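Local coordinates for tellurite resistance protein of COG3793 (Nostoc punctiforme, PDB 2OU3) that is of uncertain function but belongs to the TerB family named for tellurite resistance and binds zinc and 1H-indole-3-carbaldehyde in the crystal, at residues Ile31-Lys34 with Ser35-Thr38; Ala64-Val67 with Ile68-Lys72; Gln138-Tyr141 with Tyr142-Leu146. All coordinates share one frame; numbering follows the deposited sequence.

Overall arrangement
All three contacts lie within single helices of an all-helical chain and join residues about one turn apart. Contact 1, on helix 26-41, is largely buried and contributes Tyr32 to the indole pocket: aromatic, aliphatic and small hydroxyl side chains suit it. Contact 2, on helix 65-73, is partly buried, mixing acids and a tryptophan with aliphatic residues. It touches contact 1 through a salt bridge, Lys34 NZ to Asp70 OD2 at 3.0 Å, and through packing of Leu71. Contact 3, on helix 130-154, is a surface contact about 29 Å from contact 2, centre to centre, combining tyrosines, a glutamine and a leucine with a glutamate bridged to the second subunit. Contact 2 also meets that subunit.

Contact 1 (Ile31-Lys34 with Ser35-Thr38); sequences IYMK and SVLT. With I3A (1H-indole-3-carbaldehyde), chain E.
Tyr32 and Val36, one helical turn apart, meet with a methyl group laid over an aromatic face. The tyrosine leaves the helix with CG opposite its own N (chi1 173°), which sets the ring between Val36 and the bound indole. Its CB lies 4.0 Å from C9 of the ligand, and CG comes near ligand C9 and C3. Farther out, CD1 meets C8, while CE1 makes the closest approach of all, 3.3 Å to the indole N. Along the other rim, CD2 meets ligand C3 and C2; CE2 has C2 on one face and, on the other, Val36 CG2 at 3.8 Å. CZ again meets C2. At the tip, OH is hydrogen-bonded to Asp96 OD1 and Ser100, and Asp96 OD2 bonds the ligand, so one acid probably helps to place both. Val36 CG2 forms a CH-pi contact 4.0 Å from the ring centroid, 21° off the normal. Tyrosine suits the site because it offers a flat apolar wall with a polar end.

The buried hydroxyls turn back to the helix itself. Ser35 OG donates to Ile31 O at 2.9 Å, reaching it from the face opposite to that used by Ser35 N. Thr38 OG1 treats Lys34 O likewise at 2.7 Å, so each carbonyl is gripped twice and a small polar side chain can be buried there.

Helix 94-106 packs against Tyr32, Ser35 and Val36, helix 80-84 against Lys34, Ser35 and Thr38, and helix 48-60 against Met33 and Leu37, placing helix 26-41 amid the bundle.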
loop_
_atom_site.group_PDB
_atom_site.type_symbol
_atom_site.label_atom_id
_atom_site.label_comp_id
_atom_site.label_asym_id
_atom_site.label_seq_id
_atom_site.Cartn_x
_atom_site.Cartn_y
_atom_site.Cartn_z
ATOM N N ILE A 31 7.290 -15.410 10.187
ATOM C CA ILE A 31 6.485 -15.799 11.345
ATOM C C ILE A 31 5.136 -15.054 11.344
ATOM O O ILE A 31 4.070 -15.666 11.533
ATOM C CB ILE A 31 7.266 -15.586 12.671
ATOM C CG1 ILE A 31 8.472 -16.529 12.753
ATOM C CG2 ILE A 31 6.379 -15.851 13.880
ATOM C CD1 ILE A 31 9.515 -16.104 13.783
ATOM N N TYR A 32 5.179 -13.751 11.062
ATOM C CA TYR A 32 3.963 -12.951 10.970
ATOM C C TYR A 32 3.001 -13.520 9.927
ATOM O O TYR A 32 1.810 -13.733 10.219
ATOM C CB TYR A 32 4.308 -11.517 10.616
ATOM C CG TYR A 32 3.113 -10.617 10.315
ATOM C CD1 TYR A 32 2.410 -10.000 11.336
ATOM C CD2 TYR A 32 2.703 -10.383 9.004
ATOM C CE1 TYR A 32 1.323 -9.179 11.067
ATOM C CE2 TYR A 32 1.628 -9.572 8.728
ATOM C CZ TYR A 32 0.951 -8.951 9.744
ATOM O OH TYR A 32 -0.108 -8.126 9.437
HETATM N N MSE A 33 3.504 -13.804 8.730
HETATM C CA MSE A 33 2.669 -14.334 7.645
HETATM C C MSE A 33 2.162 -15.724 7.942
HETATM O O MSE A 33 1.036 -16.052 7.604
HETATM C CB MSE A 33 3.397 -14.346 6.304
HETATM C CG MSE A 33 3.461 -13.009 5.649
HETATM SE SE MSE A 33 1.711 -12.193 5.398
HETATM C CE MSE A 33 0.775 -13.678 4.842
ATOM N N LYS A 34 2.993 -16.563 8.578
ATOM C CA LYS A 34 2.528 -17.873 9.022
ATOM C C LYS A 34 1.370 -17.731 10.003
ATOM O O LYS A 34 0.422 -18.491 9.966
ATOM C CB LYS A 34 3.668 -18.714 9.639
ATOM C CG LYS A 34 4.631 -19.243 8.555
ATOM C CD LYS A 34 5.910 -19.865 9.076
ATOM C CE LYS A 34 6.721 -20.484 7.919
ATOM N NZ LYS A 34 7.967 -21.177 8.363
ATOM N N SER A 35 1.449 -16.738 10.882
ATOM C CA SER A 35 0.379 -16.484 11.838
ATOM C C SER A 35 -0.906 -16.088 11.103
ATOM O O SER A 35 -2.010 -16.537 11.416
ATOM C CB SER A 35 0.799 -15.359 12.773
ATOM O OG SER A 35 1.949 -15.742 13.465
ATOM N N VAL A 36 -0.737 -15.221 10.119
ATOM C CA VAL A 36 -1.848 -14.695 9.341
ATOM C C VAL A 36 -2.526 -15.835 8.611
ATOM O O VAL A 36 -3.760 -15.941 8.640
ATOM C CB VAL A 36 -1.372 -13.614 8.337
ATOM C CG1 VAL A 36 -2.448 -13.360 7.239
ATOM C CG2 VAL A 36 -1.001 -12.306 9.073
ATOM N N LEU A 37 -1.732 -16.695 7.960
ATOM C CA LEU A 37 -2.284 -17.834 7.243
ATOM C C LEU A 37 -2.976 -18.809 8.181
ATOM O O LEU A 37 -4.063 -19.316 7.858
ATOM C CB LEU A 37 -1.202 -18.579 6.459
ATOM C CG LEU A 37 -0.562 -17.814 5.313
ATOM C CD1 LEU A 37 0.615 -18.603 4.775
ATOM C CD2 LEU A 37 -1.629 -17.534 4.237
ATOM N N THR A 38 -2.366 -19.075 9.340
ATOM C CA THR A 38 -3.006 -19.913 10.342
ATOM C C THR A 38 -4.366 -19.330 10.748
ATOM O O THR A 38 -5.348 -20.052 10.868
ATOM C CB THR A 38 -2.151 -20.043 11.603
ATOM O OG1 THR A 38 -0.856 -20.472 11.223
ATOM C CG2 THR A 38 -2.747 -21.042 12.573
HETATM O O I3A E . 6.816 -8.237 8.528
HETATM C "C3'" I3A E . 5.729 -7.676 8.419
HETATM C C3 I3A E . 4.988 -7.370 9.667
HETATM C C2 I3A E . 3.799 -6.692 9.705
HETATM N N I3A E . 3.431 -6.576 11.026
HETATM C C8 I3A E . 4.335 -7.153 11.844
HETATM C C9 I3A E . 5.421 -7.710 11.026
HETATM C C4 I3A E . 6.526 -8.340 11.619
HETATM C C5 I3A E . 6.551 -8.464 12.988
HETATM C C6 I3A E . 5.528 -7.934 13.792
HETATM C C7 I3A E . 4.447 -7.288 13.214
#

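Contact 2 (Ala64-Val67 with Ile68-Lys72); sequences ADWV and IEDLK
Trp66 brings the edge of its six-membered ring to Asp70, with CE3 4.2 Å from Asp70 CB, near the plane of the indole. One face of the same ring is overlapped by its neighbour Val67, whose CG2 stands 3.5 Å above the plane, over the centre. A chi1 of 79° places CG between the backbone N and C and so lays the indole over that methyl; though exposed, Trp66 touches Asn26 and Glu27 of helix 26-41.

Asp70 has CG anti to its backbone N (chi1 -179°), which carries the carboxylate to a water and to Lys34. The water donates to Asp70 OD2 and also to Val67 O, the latter at 2.9 Å, so that this carbonyl receives both the water and Leu71 N. The same OD2 forms a salt bridge with Lys34 NZ, which should steady the negative charge.

On the buried side, the branched apolar residues pack against helix 48-60. Leu71 CG passes 3.3 Å from Val67 O, and its CD1 lies 4.2 Å from Val67 CG1. Leu71 and Ile68 both rest on Cys58, and Leu71 also on Met33. Among the polar side chains, Glu69 CG lies beside Asp65 O, and Glu69 OE2 has a long salt bridge to Lys72 NZ. Acids near the start of a helix probably gain from its dipole.

Ile68 meets Leu8 of the second subunit, and the flank of Asp65, Glu69 and Lys72 meets its Ile5. With aliphatic residues inward, this is nearly the whole of a short amphipathic helix in the all-helical TerB domain.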
loop_
_atom_site.group_PDB
_atom_site.type_symbol
_atom_site.label_atom_id
_atom_site.label_comp_id
_atom_site.label_asym_id
_atom_site.label_seq_id
_atom_site.Cartn_x
_atom_site.Cartn_y
_atom_site.Cartn_z
ATOM N N ALA A 64 13.148 -11.340 1.469
ATOM C CA ALA A 64 13.998 -12.297 0.774
ATOM C C ALA A 64 13.146 -13.368 0.133
ATOM O O ALA A 64 12.090 -13.709 0.673
ATOM C CB ALA A 64 15.033 -12.940 1.761
ATOM N N ASP A 65 13.591 -13.888 -1.027
ATOM C CA ASP A 65 12.870 -14.936 -1.761
ATOM C C ASP A 65 12.559 -16.173 -0.937
ATOM O O ASP A 65 11.509 -16.800 -1.115
ATOM C CB ASP A 65 13.668 -15.409 -2.975
ATOM C CG ASP A 65 13.643 -14.400 -4.125
ATOM O OD1 ASP A 65 12.965 -13.350 -4.033
ATOM O OD2 ASP A 65 14.318 -14.687 -5.120
ATOM N N TRP A 66 13.493 -16.570 -0.075
ATOM C CA TRP A 66 13.229 -17.718 0.776
ATOM C C TRP A 66 11.891 -17.615 1.517
ATOM O O TRP A 66 11.241 -18.633 1.757
ATOM C CB TRP A 66 14.372 -18.014 1.771
ATOM C CG TRP A 66 14.463 -17.150 3.028
ATOM C CD1 TRP A 66 15.356 -16.130 3.255
ATOM C CD2 TRP A 66 13.718 -17.303 4.250
ATOM N NE1 TRP A 66 15.177 -15.625 4.512
ATOM C CE2 TRP A 66 14.184 -16.322 5.148
ATOM C CE3 TRP A 66 12.692 -18.159 4.663
ATOM C CZ2 TRP A 66 13.656 -16.167 6.417
ATOM C CZ3 TRP A 66 12.170 -18.017 5.937
ATOM C CH2 TRP A 66 12.649 -17.026 6.797
ATOM N N VAL A 67 11.509 -16.403 1.938
ATOM C CA VAL A 67 10.314 -16.244 2.731
ATOM C C VAL A 67 9.102 -16.683 1.927
ATOM O O VAL A 67 8.250 -17.404 2.421
ATOM C CB VAL A 67 10.150 -14.796 3.228
ATOM C CG1 VAL A 67 8.770 -14.570 4.019
ATOM C CG2 VAL A 67 11.336 -14.406 4.092
ATOM N N ILE A 68 9.026 -16.249 0.675
ATOM C CA ILE A 68 7.891 -16.595 -0.185
ATOM C C ILE A 68 7.918 -18.067 -0.603
ATOM O O ILE A 68 6.890 -18.765 -0.555
ATOM C CB ILE A 68 7.818 -15.666 -1.443
ATOM C CG1 ILE A 68 7.740 -14.202 -1.016
ATOM C CG2 ILE A 68 6.619 -16.046 -2.326
ATOM C CD1 ILE A 68 6.581 -13.820 -0.069
ATOM N N GLU A 69 9.084 -18.565 -0.981
ATOM C CA GLU A 69 9.181 -19.978 -1.341
ATOM C C GLU A 69 8.736 -20.890 -0.192
ATOM O O GLU A 69 8.018 -21.879 -0.376
ATOM C CB GLU A 69 10.601 -20.317 -1.728
ATOM C CG GLU A 69 11.026 -19.602 -2.995
ATOM C CD GLU A 69 10.323 -20.120 -4.249
ATOM O OE1 GLU A 69 9.537 -21.102 -4.187
ATOM O OE2 GLU A 69 10.557 -19.502 -5.308
ATOM N N ASP A 70 9.139 -20.516 1.014
ATOM C CA ASP A 70 8.799 -21.292 2.216
ATOM C C ASP A 70 7.296 -21.152 2.600
ATOM O O ASP A 70 6.678 -22.123 3.065
ATOM C CB ASP A 70 9.742 -20.877 3.353
ATOM C CG ASP A 70 9.504 -21.614 4.628
ATOM O OD1 ASP A 70 10.015 -22.734 4.750
ATOM O OD2 ASP A 70 8.878 -21.031 5.531
ATOM N N LEU A 71 6.700 -19.989 2.377
ATOM C CA LEU A 71 5.242 -19.837 2.550
ATOM C C LEU A 71 4.452 -20.668 1.540
ATOM O O LEU A 71 3.380 -21.185 1.865
ATOM C CB LEU A 71 4.807 -18.358 2.450
ATOM C CG LEU A 71 5.182 -17.415 3.588
ATOM C CD1 LEU A 71 4.852 -15.938 3.269
ATOM C CD2 LEU A 71 4.516 -17.852 4.866
ATOM N N LYS A 72 4.955 -20.767 0.309
ATOM C CA LYS A 72 4.284 -21.565 -0.725
ATOM C C LYS A 72 4.048 -23.007 -0.296
ATOM O O LYS A 72 2.980 -23.548 -0.550
ATOM C CB LYS A 72 5.050 -21.543 -2.059
ATOM C CG LYS A 72 4.889 -20.211 -2.785
ATOM C CD LYS A 72 5.258 -20.257 -4.254
ATOM C CE LYS A 72 6.643 -19.706 -4.539
ATOM N NZ LYS A 72 6.682 -18.898 -5.812
HETATM O O HOH W 1 8.338 -18.279 5.217
#

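Contact 3 (Gln138-Tyr141 with Tyr142-Leu146); sequences QLYY and YEAAL
Leu139 and Glu143 form the packed side of this helix. Leu139 CG lies 3.7 Å from Glu143 OE2, and both leucine methyls come almost as near that oxygen, while Glu143 CG runs 3.3 Å from Leu139 O. The glutamate chain is extended beyond CG, which carries its carboxylate out to two partners: OE1 bonds Trp103 NE1, and OE2 forms a salt bridge with Arg150 of the second subunit. Both oxygens of an acid at an apolar margin are thereby satisfied. Beside it, Tyr140 reaches Ala144 CB with its CE1 at 4.0 Å and meets Trp103 edge-to-face; the small Ala144 probably lets Trp103 come in close to the helix. Tyr140 CD2 also stands 3.8 Å over the ring face of Tyr141, whose OH bonds Lys116.

This is one stripe of a long amphipathic helix, 130-154, which lies on helix 94-106 and also pairs with the second subunit, where Leu139 packs on Leu146 of the other chain and Leu146 on its Leu139.

Toward solvent the partners are exposed. Gln138 and Tyr142 run side by side in the same direction, with Gln138 CG 3.4 Å from Tyr142 CE1 and the amide plane 82° from the ring. Such long side chains suit a surface: stems pack, polar ends extend outward. Tyr142 also turns an edge to Gln138 O, which sits in the ring plane 3.1 Å from CD1.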
loop_
_atom_site.group_PDB
_atom_site.type_symbol
_atom_site.label_atom_id
_atom_site.label_comp_id
_atom_site.label_asym_id
_atom_site.label_seq_id
_atom_site.Cartn_x
_atom_site.Cartn_y
_atom_site.Cartn_z
ATOM N N GLN A 138 -14.876 -3.682 10.845
ATOM C CA GLN A 138 -15.397 -2.432 10.333
ATOM C C GLN A 138 -14.326 -1.668 9.580
ATOM O O GLN A 138 -14.605 -1.113 8.514
ATOM C CB GLN A 138 -15.957 -1.573 11.460
ATOM C CG GLN A 138 -16.516 -0.242 10.999
ATOM C CD GLN A 138 -17.085 0.564 12.156
ATOM O OE1 GLN A 138 -16.342 1.056 13.017
ATOM N NE2 GLN A 138 -18.410 0.707 12.180
ATOM N N LEU A 139 -13.128 -1.626 10.150
ATOM C CA LEU A 139 -12.006 -0.978 9.510
ATOM C C LEU A 139 -11.735 -1.596 8.108
ATOM O O LEU A 139 -11.604 -0.866 7.127
ATOM C CB LEU A 139 -10.791 -1.072 10.389
ATOM C CG LEU A 139 -9.528 -0.431 9.814
ATOM C CD1 LEU A 139 -9.668 1.087 9.737
ATOM C CD2 LEU A 139 -8.347 -0.841 10.660
ATOM N N TYR A 140 -11.683 -2.924 8.041
ATOM C CA TYR A 140 -11.631 -3.642 6.769
ATOM C C TYR A 140 -12.708 -3.114 5.792
ATOM O O TYR A 140 -12.420 -2.764 4.622
ATOM C CB TYR A 140 -11.794 -5.160 6.958
ATOM C CG TYR A 140 -12.198 -5.779 5.655
ATOM C CD1 TYR A 140 -11.282 -5.892 4.635
ATOM C CD2 TYR A 140 -13.514 -6.120 5.393
ATOM C CE1 TYR A 140 -11.628 -6.360 3.415
ATOM C CE2 TYR A 140 -13.875 -6.610 4.136
ATOM C CZ TYR A 140 -12.921 -6.709 3.161
ATOM O OH TYR A 140 -13.216 -7.166 1.911
ATOM N N TYR A 141 -13.964 -3.100 6.219
ATOM C CA TYR A 141 -15.032 -2.737 5.261
ATOM C C TYR A 141 -14.825 -1.322 4.753
ATOM O O TYR A 141 -15.032 -1.057 3.578
ATOM C CB TYR A 141 -16.436 -2.896 5.838
ATOM C CG TYR A 141 -16.889 -4.339 5.886
ATOM C CD1 TYR A 141 -17.171 -5.043 4.716
ATOM C CD2 TYR A 141 -17.040 -5.002 7.106
ATOM C CE1 TYR A 141 -17.585 -6.375 4.769
ATOM C CE2 TYR A 141 -17.449 -6.321 7.165
ATOM C CZ TYR A 141 -17.715 -7.000 6.006
ATOM O OH TYR A 141 -18.129 -8.297 6.096
ATOM N N TYR A 142 -14.457 -0.426 5.661
ATOM C CA TYR A 142 -14.196 0.975 5.311
ATOM C C TYR A 142 -12.983 1.126 4.396
ATOM O O TYR A 142 -13.010 1.916 3.448
ATOM C CB TYR A 142 -13.972 1.802 6.565
ATOM C CG TYR A 142 -15.231 2.359 7.182
ATOM C CD1 TYR A 142 -16.027 1.572 8.008
ATOM C CD2 TYR A 142 -15.625 3.674 6.950
ATOM C CE1 TYR A 142 -17.193 2.063 8.594
ATOM C CE2 TYR A 142 -16.790 4.183 7.536
ATOM C CZ TYR A 142 -17.565 3.361 8.355
ATOM O OH TYR A 142 -18.714 3.829 8.950
ATOM N N GLU A 143 -11.913 0.392 4.691
ATOM C CA GLU A 143 -10.710 0.435 3.856
ATOM C C GLU A 143 -10.996 -0.083 2.436
ATOM O O GLU A 143 -10.627 0.554 1.443
ATOM C CB GLU A 143 -9.590 -0.354 4.500
ATOM C CG GLU A 143 -8.909 0.332 5.661
ATOM C CD GLU A 143 -7.822 -0.562 6.358
ATOM O OE1 GLU A 143 -7.797 -1.815 6.202
ATOM O OE2 GLU A 143 -7.042 0.002 7.152
ATOM N N ALA A 144 -11.718 -1.193 2.356
ATOM C CA ALA A 144 -12.082 -1.813 1.081
ATOM C C ALA A 144 -12.958 -0.867 0.268
ATOM O O ALA A 144 -12.727 -0.648 -0.909
ATOM C CB ALA A 144 -12.784 -3.146 1.335
ATOM N N ALA A 145 -13.939 -0.263 0.935
ATOM C CA ALA A 145 -14.849 0.694 0.294
ATOM C C ALA A 145 -14.157 1.967 -0.213
ATOM O O ALA A 145 -14.458 2.473 -1.292
ATOM C CB ALA A 145 -15.986 1.048 1.269
ATOM N N LEU A 146 -13.238 2.487 0.574
ATOM C CA LEU A 146 -12.511 3.696 0.225
ATOM C C LEU A 146 -11.552 3.442 -0.941
ATOM O O LEU A 146 -11.349 4.308 -1.792
ATOM C CB LEU A 146 -11.765 4.229 1.457
ATOM C CG LEU A 146 -11.127 5.619 1.324
ATOM C CD1 LEU A 146 -12.122 6.699 0.881
ATOM C CD2 LEU A 146 -10.433 6.001 2.650
#